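Local coordinates for WZI (Escherichia coli, PDB 2YNK), which probably acts as an outer-membrane lectin that binds capsular polysaccharide and so supports assembly of the group 1 capsule on the cell surface, at residues V22-L27 against P222-E227; D274-L279 against G311-H316. All blocks are in the same frame, centred on the assembly; numbering follows the deposited sequence.

Contact 1 of 2, residues V22-L27 against P222-E227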
ATOM      1  N   VAL A  22      -3.803  16.363 -15.047  1.00 53.00           N
ATOM      2  CA  VAL A  22      -2.989  17.500 -14.630  1.00 52.16           C
ATOM      3  C   VAL A  22      -1.522  17.130 -14.426  1.00 53.58           C
ATOM      4  O   VAL A  22      -0.655  17.987 -14.542  1.00 53.77           O
ATOM      5  CB  VAL A  22      -3.501  18.093 -13.316  1.00 50.42           C
ATOM      6  CG1 VAL A  22      -2.626  19.261 -12.882  1.00 50.13           C
ATOM      7  CG2 VAL A  22      -4.959  18.504 -13.455  1.00 50.36           C
ATOM      8  N   ILE A  23      -1.261  15.871 -14.054  1.00 55.55           N
ATOM      9  CA  ILE A  23       0.098  15.305 -14.034  1.00 55.45           C
ATOM     10  C   ILE A  23       0.089  13.867 -14.565  1.00 56.18           C
ATOM     11  O   ILE A  23      -0.976  13.271 -14.744  1.00 57.14           O
ATOM     12  CB  ILE A  23       0.754  15.347 -12.635  1.00 54.88           C
ATOM     13  CG1 ILE A  23      -0.111  14.654 -11.584  1.00 55.58           C
ATOM     14  CG2 ILE A  23       1.023  16.780 -12.210  1.00 55.12           C
ATOM     15  CD1 ILE A  23       0.405  14.823 -10.164  1.00 54.91           C
ATOM     16  N   HIS A  24       1.276  13.336 -14.858  1.00 57.39           N
ATOM     17  CA  HIS A  24       1.424  11.946 -15.275  1.00 59.27           C
ATOM     18  C   HIS A  24       2.378  11.281 -14.333  1.00 58.27           C
ATOM     19  O   HIS A  24       3.530  11.694 -14.228  1.00 60.17           O
ATOM     20  CB  HIS A  24       1.899  11.863 -16.712  1.00 62.83           C
ATOM     21  CG  HIS A  24       0.997  12.597 -17.678  1.00 69.97           C
ATOM     22  ND1 HIS A  24      -0.295  12.252 -17.867  1.00 72.99           N
ATOM     23  CD2 HIS A  24       1.233  13.708 -18.495  1.00 72.74           C
ATOM     24  CE1 HIS A  24      -0.855  13.088 -18.763  1.00 73.85           C
ATOM     25  NE2 HIS A  24       0.081  13.979 -19.146  1.00 75.50           N
ATOM     26  N   LEU A  25       1.903  10.263 -13.617  1.00 53.79           N
ATOM     27  CA  LEU A  25       2.664   9.703 -12.520  1.00 52.71           C
ATOM     28  C   LEU A  25       2.096   8.378 -12.052  1.00 51.05           C
ATOM     29  O   LEU A  25       0.934   8.304 -11.647  1.00 52.10           O
ATOM     30  CB  LEU A  25       2.622  10.678 -11.349  1.00 53.27           C
ATOM     31  CG  LEU A  25       3.428  10.290 -10.122  1.00 51.91           C
ATOM     32  CD1 LEU A  25       4.895  10.273 -10.503  1.00 53.58           C
ATOM     33  CD2 LEU A  25       3.168  11.267  -8.988  1.00 52.49           C
ATOM     34  N   SER A  26       2.912   7.334 -12.074  1.00 49.39           N
ATOM     35  CA  SER A  26       2.462   6.044 -11.574  1.00 49.00           C
ATOM     36  C   SER A  26       2.319   6.056 -10.048  1.00 48.88           C
ATOM     37  O   SER A  26       3.201   6.536  -9.324  1.00 48.32           O
ATOM     38  CB  SER A  26       3.428   4.944 -11.974  1.00 48.73           C
ATOM     39  OG  SER A  26       2.888   3.689 -11.616  1.00 49.21           O
ATOM     40  N   LEU A  27       1.198   5.532  -9.572  1.00 48.35           N
ATOM     41  CA  LEU A  27       0.964   5.395  -8.148  1.00 47.45           C
ATOM     42  C   LEU A  27       0.719   3.937  -7.774  1.00 47.11           C
ATOM     43  O   LEU A  27       0.075   3.668  -6.772  1.00 46.91           O
ATOM     44  CB  LEU A  27      -0.237   6.243  -7.739  1.00 46.54           C
ATOM     45  CG  LEU A  27      -0.122   7.742  -7.994  1.00 46.50           C
ATOM     46  CD1 LEU A  27      -1.429   8.443  -7.650  1.00 46.01           C
ATOM     47  CD2 LEU A  27       1.024   8.334  -7.198  1.00 46.24           C
ATOM     48  N   PRO A 222       2.914   2.570 -21.980  1.00 62.73           N
ATOM     49  CA  PRO A 222       3.179   2.850 -23.392  1.00 65.03           C
ATOM     50  C   PRO A 222       2.408   4.062 -23.929  1.00 66.62           C
ATOM     51  O   PRO A 222       2.900   4.750 -24.824  1.00 66.82           O
ATOM     52  CB  PRO A 222       2.739   1.571 -24.120  1.00 64.47           C
ATOM     53  CG  PRO A 222       2.209   0.641 -23.095  1.00 63.68           C
ATOM     54  CD  PRO A 222       2.134   1.340 -21.777  1.00 62.94           C
ATOM     55  N   ILE A 223       1.211   4.294 -23.394  1.00 67.24           N
ATOM     56  CA  ILE A 223       0.407   5.475 -23.719  1.00 68.81           C
ATOM     57  C   ILE A 223      -0.154   6.062 -22.429  1.00 67.39           C
ATOM     58  O   ILE A 223      -0.457   5.326 -21.499  1.00 65.36           O
ATOM     59  CB  ILE A 223      -0.760   5.153 -24.690  1.00 71.52           C
ATOM     60  CG1 ILE A 223      -1.532   3.896 -24.249  1.00 69.59           C
ATOM     61  CG2 ILE A 223      -0.245   4.989 -26.118  1.00 71.37           C
ATOM     62  CD1 ILE A 223      -2.746   3.602 -25.104  1.00 68.55           C
ATOM     63  N   GLN A 224      -0.311   7.383 -22.385  1.00 69.52           N
ATOM     64  CA  GLN A 224      -0.786   8.082 -21.182  1.00 69.22           C
ATOM     65  C   GLN A 224      -2.026   7.467 -20.527  1.00 66.74           C
ATOM     66  O   GLN A 224      -2.286   7.737 -19.356  1.00 68.63           O
ATOM     67  CB  GLN A 224      -1.093   9.548 -21.498  1.00 72.82           C
ATOM     68  CG  GLN A 224       0.134  10.418 -21.709  1.00 76.81           C
ATOM     69  CD  GLN A 224      -0.206  11.799 -22.260  1.00 81.71           C
ATOM     70  OE1 GLN A 224      -1.127  11.959 -23.073  1.00 82.94           O
ATOM     71  NE2 GLN A 224       0.546  12.807 -21.826  1.00 83.37           N
ATOM     72  N   SER A 225      -2.785   6.669 -21.279  1.00 64.05           N
ATOM     73  CA  SER A 225      -4.052   6.101 -20.810  1.00 63.42           C
ATOM     74  C   SER A 225      -3.931   4.728 -20.144  1.00 61.88           C
ATOM     75  O   SER A 225      -4.825   4.331 -19.405  1.00 61.76           O
ATOM     76  CB  SER A 225      -5.049   5.989 -21.973  1.00 65.10           C
ATOM     77  OG  SER A 225      -5.579   7.256 -22.326  1.00 67.72           O
ATOM     78  N   LEU A 226      -2.853   4.001 -20.411  1.00 60.90           N
ATOM     79  CA  LEU A 226      -2.718   2.632 -19.938  1.00 61.13           C
ATOM     80  C   LEU A 226      -1.403   2.427 -19.201  1.00 62.28           C
ATOM     81  O   LEU A 226      -0.337   2.720 -19.739  1.00 61.92           O
ATOM     82  CB  LEU A 226      -2.783   1.665 -21.119  1.00 62.71           C
ATOM     83  CG  LEU A 226      -2.637   0.172 -20.810  1.00 63.20           C
ATOM     84  CD1 LEU A 226      -3.908  -0.393 -20.194  1.00 62.96           C
ATOM     85  CD2 LEU A 226      -2.279  -0.579 -22.078  1.00 63.40           C
ATOM     86  N   GLU A 227      -1.492   1.922 -17.967  1.00 63.41           N
ATOM     87  CA  GLU A 227      -0.326   1.428 -17.234  1.00 61.46           C
ATOM     88  C   GLU A 227      -0.425  -0.085 -17.113  1.00 59.95           C
ATOM     89  O   GLU A 227      -1.507  -0.617 -16.879  1.00 62.19           O
ATOM     90  CB  GLU A 227      -0.248   2.063 -15.855  1.00 61.21           C
ATOM     91  CG  GLU A 227       0.816   1.448 -14.960  1.00 61.91           C
ATOM     92  CD  GLU A 227       1.346   2.413 -13.917  1.00 62.07           C
ATOM     93  OE1 GLU A 227       2.210   3.242 -14.279  1.00 66.24           O
ATOM     94  OE2 GLU A 227       0.900   2.352 -12.750  1.00 59.32           O
TER
HETATM   95  O   HOH W   1      -0.664   4.162 -11.138  1.00 67.57           O

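Contact 2 of 2, residues D274-L279 against G311-H316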
ATOM      1  N   ASP A 274      -1.033  -6.442 -13.272  1.00 53.99           N
ATOM      2  CA  ASP A 274      -2.021  -5.418 -12.954  1.00 53.80           C
ATOM      3  C   ASP A 274      -2.102  -4.404 -14.086  1.00 53.94           C
ATOM      4  O   ASP A 274      -1.200  -4.322 -14.918  1.00 53.60           O
ATOM      5  CB  ASP A 274      -1.711  -4.723 -11.619  1.00 53.62           C
ATOM      6  CG  ASP A 274      -0.220  -4.701 -11.283  1.00 55.93           C
ATOM      7  OD1 ASP A 274       0.357  -5.770 -10.940  1.00 60.00           O
ATOM      8  OD2 ASP A 274       0.378  -3.606 -11.339  1.00 54.26           O
ATOM      9  N   PHE A 275      -3.199  -3.656 -14.129  1.00 53.99           N
ATOM     10  CA  PHE A 275      -3.347  -2.564 -15.091  1.00 56.26           C
ATOM     11  C   PHE A 275      -4.175  -1.433 -14.488  1.00 54.87           C
ATOM     12  O   PHE A 275      -4.942  -1.645 -13.543  1.00 54.70           O
ATOM     13  CB  PHE A 275      -4.013  -3.054 -16.388  1.00 59.43           C
ATOM     14  CG  PHE A 275      -5.509  -3.152 -16.292  1.00 59.70           C
ATOM     15  CD1 PHE A 275      -6.311  -2.048 -16.577  1.00 59.78           C
ATOM     16  CD2 PHE A 275      -6.116  -4.333 -15.880  1.00 59.14           C
ATOM     17  CE1 PHE A 275      -7.688  -2.130 -16.462  1.00 61.19           C
ATOM     18  CE2 PHE A 275      -7.494  -4.421 -15.767  1.00 59.96           C
ATOM     19  CZ  PHE A 275      -8.281  -3.321 -16.057  1.00 61.13           C
ATOM     20  N   LYS A 276      -4.002  -0.237 -15.039  1.00 54.07           N
ATOM     21  CA  LYS A 276      -4.893   0.888 -14.776  1.00 54.73           C
ATOM     22  C   LYS A 276      -5.123   1.633 -16.103  1.00 57.20           C
ATOM     23  O   LYS A 276      -4.164   1.943 -16.818  1.00 57.41           O
ATOM     24  CB  LYS A 276      -4.313   1.825 -13.697  1.00 53.05           C
ATOM     25  CG  LYS A 276      -5.256   2.964 -13.313  1.00 53.44           C
ATOM     26  CD  LYS A 276      -4.708   3.923 -12.265  1.00 53.89           C
ATOM     27  CE  LYS A 276      -5.612   5.154 -12.128  1.00 55.61           C
ATOM     28  NZ  LYS A 276      -5.440   5.952 -10.872  1.00 54.40           N
ATOM     29  N   PHE A 277      -6.390   1.905 -16.423  1.00 57.53           N
ATOM     30  CA  PHE A 277      -6.760   2.558 -17.677  1.00 59.85           C
ATOM     31  C   PHE A 277      -7.474   3.885 -17.432  1.00 59.77           C
ATOM     32  O   PHE A 277      -8.603   3.903 -16.960  1.00 58.32           O
ATOM     33  CB  PHE A 277      -7.657   1.638 -18.506  1.00 62.21           C
ATOM     34  CG  PHE A 277      -7.937   2.157 -19.889  1.00 65.17           C
ATOM     35  CD1 PHE A 277      -7.019   1.968 -20.915  1.00 67.67           C
ATOM     36  CD2 PHE A 277      -9.114   2.833 -20.171  1.00 65.71           C
ATOM     37  CE1 PHE A 277      -7.273   2.446 -22.193  1.00 69.88           C
ATOM     38  CE2 PHE A 277      -9.372   3.309 -21.445  1.00 67.44           C
ATOM     39  CZ  PHE A 277      -8.451   3.114 -22.457  1.00 69.30           C
ATOM     40  N   LYS A 278      -6.811   4.991 -17.763  1.00 62.62           N
ATOM     41  CA  LYS A 278      -7.378   6.334 -17.567  1.00 63.88           C
ATOM     42  C   LYS A 278      -8.281   6.691 -18.738  1.00 64.48           C
ATOM     43  O   LYS A 278      -7.939   6.417 -19.885  1.00 67.31           O
ATOM     44  CB  LYS A 278      -6.266   7.381 -17.443  1.00 66.44           C
ATOM     45  CG  LYS A 278      -5.396   7.226 -16.201  1.00 67.64           C
ATOM     46  CD  LYS A 278      -4.061   7.957 -16.323  1.00 69.79           C
ATOM     47  CE  LYS A 278      -2.914   7.115 -15.769  1.00 72.37           C
ATOM     48  NZ  LYS A 278      -2.714   5.820 -16.497  1.00 72.05           N
ATOM     49  N   LEU A 279      -9.431   7.299 -18.448  1.00 63.19           N
ATOM     50  CA  LEU A 279     -10.384   7.696 -19.489  1.00 64.24           C
ATOM     51  C   LEU A 279     -10.255   9.167 -19.900  1.00 64.60           C
ATOM     52  O   LEU A 279     -10.721   9.550 -20.968  1.00 64.93           O
ATOM     53  CB  LEU A 279     -11.829   7.400 -19.053  1.00 63.24           C
ATOM     54  CG  LEU A 279     -12.298   5.943 -19.168  1.00 63.58           C
ATOM     55  CD1 LEU A 279     -13.709   5.769 -18.616  1.00 62.43           C
ATOM     56  CD2 LEU A 279     -12.235   5.467 -20.612  1.00 63.94           C
ATOM     57  N   GLY A 311     -11.463  -2.710  -9.965  1.00 55.55           N
ATOM     58  CA  GLY A 311     -12.108  -1.507  -9.450  1.00 55.78           C
ATOM     59  C   GLY A 311     -12.254  -0.368 -10.449  1.00 57.27           C
ATOM     60  O   GLY A 311     -11.700  -0.387 -11.555  1.00 57.85           O
ATOM     61  N   ILE A 312     -13.014   0.635 -10.039  1.00 57.53           N
ATOM     62  CA  ILE A 312     -13.269   1.803 -10.858  1.00 58.76           C
ATOM     63  C   ILE A 312     -13.163   3.007  -9.932  1.00 58.32           C
ATOM     64  O   ILE A 312     -13.650   2.959  -8.800  1.00 57.83           O
ATOM     65  CB  ILE A 312     -14.663   1.703 -11.519  1.00 60.67           C
ATOM     66  CG1 ILE A 312     -14.909   2.873 -12.466  1.00 62.41           C
ATOM     67  CG2 ILE A 312     -15.764   1.626 -10.471  1.00 59.68           C
ATOM     68  CD1 ILE A 312     -16.288   2.851 -13.089  1.00 65.04           C
ATOM     69  N   GLU A 313     -12.506   4.069 -10.397  1.00 58.37           N
ATOM     70  CA  GLU A 313     -12.295   5.266  -9.573  1.00 57.47           C
ATOM     71  C   GLU A 313     -12.616   6.536 -10.347  1.00 59.23           C
ATOM     72  O   GLU A 313     -12.469   6.584 -11.570  1.00 59.48           O
ATOM     73  CB  GLU A 313     -10.857   5.331  -9.044  1.00 57.41           C
ATOM     74  CG  GLU A 313      -9.782   5.108 -10.099  1.00 58.73           C
ATOM     75  CD  GLU A 313      -8.370   5.316  -9.576  1.00 59.40           C
ATOM     76  OE1 GLU A 313      -8.094   6.390  -8.996  1.00 58.32           O
ATOM     77  OE2 GLU A 313      -7.530   4.402  -9.754  1.00 61.71           O
ATOM     78  N   GLY A 314     -13.062   7.557  -9.615  1.00 59.26           N
ATOM     79  CA  GLY A 314     -13.331   8.871 -10.176  1.00 59.19           C
ATOM     80  C   GLY A 314     -12.800   9.974  -9.282  1.00 59.08           C
ATOM     81  O   GLY A 314     -12.606   9.777  -8.080  1.00 57.12           O
ATOM     82  N   HIS A 315     -12.569  11.141  -9.881  1.00 59.27           N
ATOM     83  CA  HIS A 315     -11.938  12.265  -9.200  1.00 58.41           C
ATOM     84  C   HIS A 315     -12.496  13.549  -9.759  1.00 60.22           C
ATOM     85  O   HIS A 315     -12.368  13.817 -10.943  1.00 62.33           O
ATOM     86  CB  HIS A 315     -10.433  12.207  -9.411  1.00 58.53           C
ATOM     87  CG  HIS A 315      -9.803  10.908  -8.964  1.00 57.81           C
ATOM     88  ND1 HIS A 315      -9.410  10.693  -7.701  1.00 56.21           N
ATOM     89  CD2 HIS A 315      -9.506   9.747  -9.668  1.00 57.63           C
ATOM     90  CE1 HIS A 315      -8.884   9.462  -7.598  1.00 54.75           C
ATOM     91  NE2 HIS A 315      -8.944   8.883  -8.800  1.00 55.30           N
ATOM     92  N   HIS A 316     -13.126  14.355  -8.915  1.00 58.65           N
ATOM     93  CA  HIS A 316     -13.922  15.472  -9.376  1.00 57.95           C
ATOM     94  C   HIS A 316     -13.619  16.704  -8.579  1.00 59.74           C
ATOM     95  O   HIS A 316     -13.216  16.615  -7.424  1.00 57.01           O
ATOM     96  CB  HIS A 316     -15.404  15.137  -9.249  1.00 57.10           C
ATOM     97  CG  HIS A 316     -15.799  13.832  -9.901  1.00 57.76           C
ATOM     98  ND1 HIS A 316     -15.904  13.687 -11.233  1.00 59.93           N
ATOM     99  CD2 HIS A 316     -16.133  12.596  -9.349  1.00 56.92           C
ATOM    100  CE1 HIS A 316     -16.280  12.427 -11.523  1.00 58.79           C
ATOM    101  NE2 HIS A 316     -16.420  11.762 -10.370  1.00 57.05           N
TER

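Contact 1 of 2, residues V22-L27 against P222-E227
Ser26 and Glu227 meet because each sends its side chain out opposite its own backbone N: OG does so in Ser26, and CG does so in Glu227 (chi1 171°), whose chain then runs on extended to a carboxylate that faces the hydroxyl. Ser26 OG lies 2.7 Å from Glu227 OE2 and 2.8 Å from Glu227 OE1, so it sits before the mouth of the carboxylate. A water links the same two segments: it accepts from the backbone Leu27 N at 2.8 Å and donates to Glu227 OE2 at 2.9 Å. Ser28 OG also hydrogen-bonds Glu227 OE2, and these several partners should hold the carboxylate in place and favour its charged form.

The second meeting is without a hydrogen bond. Gln224 lays its extended chain over one face of the His24 imidazole, with CG 4.3 Å from the ring centroid and 17° off the ring normal, which fits a CH-pi contact. The amide plane is tilted 34° from the ring, so the two groups are not stacked flat. The Gln224 amide nitrogen lies over the ring face on the His24 NE2 side.

Gln224 belongs to a type I beta turn from Ile223 to Leu226, closed by a 2.9 Å bond from Leu226 N to Ile223 O, which joins barrel strands 212-221 and 226-236. Residues 22-27 follow helix 8-19, and Leu25 and Leu27 pack on its Leu14. The contact therefore fastens the N-terminal loop, on the protein surface, to the end of a barrel hairpin, where Glu227, near the start of strand 226-236, pairs by its backbone with Lys276 of strand 268-278.

Contact 2 of 2, residues D274-L279 against G311-H316
A salt bridge on the inner wall of the beta-barrel, spanning the strand that separates its two owners, ties Lys276 to Glu313. Lys276 NZ stands 2.8 Å from Glu313 OE2, while Glu313 OE1 is farther from the ammonium at 3.3 Å. The approach to OE2 comes from above the carboxylate plane, 49° out of it. The two side chains cross at about a right angle and share the gap between backbones whose nearest CA pair, Lys276 and Gly311, is 9.3 Å apart. Lys276 is fully extended, its CG opposite the backbone N, and Glu313, with CG between its backbone N and carbonyl carbon (chi1 49°), leans toward it.

The other oxygen of the carboxylate is held from its own strand: His315 NE2 donates to Glu313 OE1 at 2.6 Å, with an N-H...O angle of 166°, in the imidazole plane and on the anti lone pair. Tyr156 OH also bonds Glu313 OE1, and Asp19 gives Lys276 a second carboxylate. This buried glutamate thus has partners for both oxygens, and the nearby positive charge should favour its ionised state.

Strand 287-295 runs between strands 268-278 and 306-317, with its Tyr290 against Glu313 and Ser288 against Lys276. Helix 8-19 lies over the same inner side, where its Ala15 and Asp19 touch His315.

Contacts 1 and 2 lie on the same side of the chain's centre, with their own centres about 11 Å apart, and come in series: contact 1 closes before contact 2 opens. They join through neighbouring strands 226-236 and 268-278 of the closed antiparallel barrel, where Glu227 N lies 2.9 Å from Lys276 O and Ser225 O lies 2.7 Å from Lys278 N, both probable hydrogen bonds. Residues 22-27 lead out of helix 8-19, and the helix reaches the second contact too. Contact 1 fastens the loop after that helix to a barrel hairpin; contact 2 ties two barrel strands across a third, with the helix adding a charge partner.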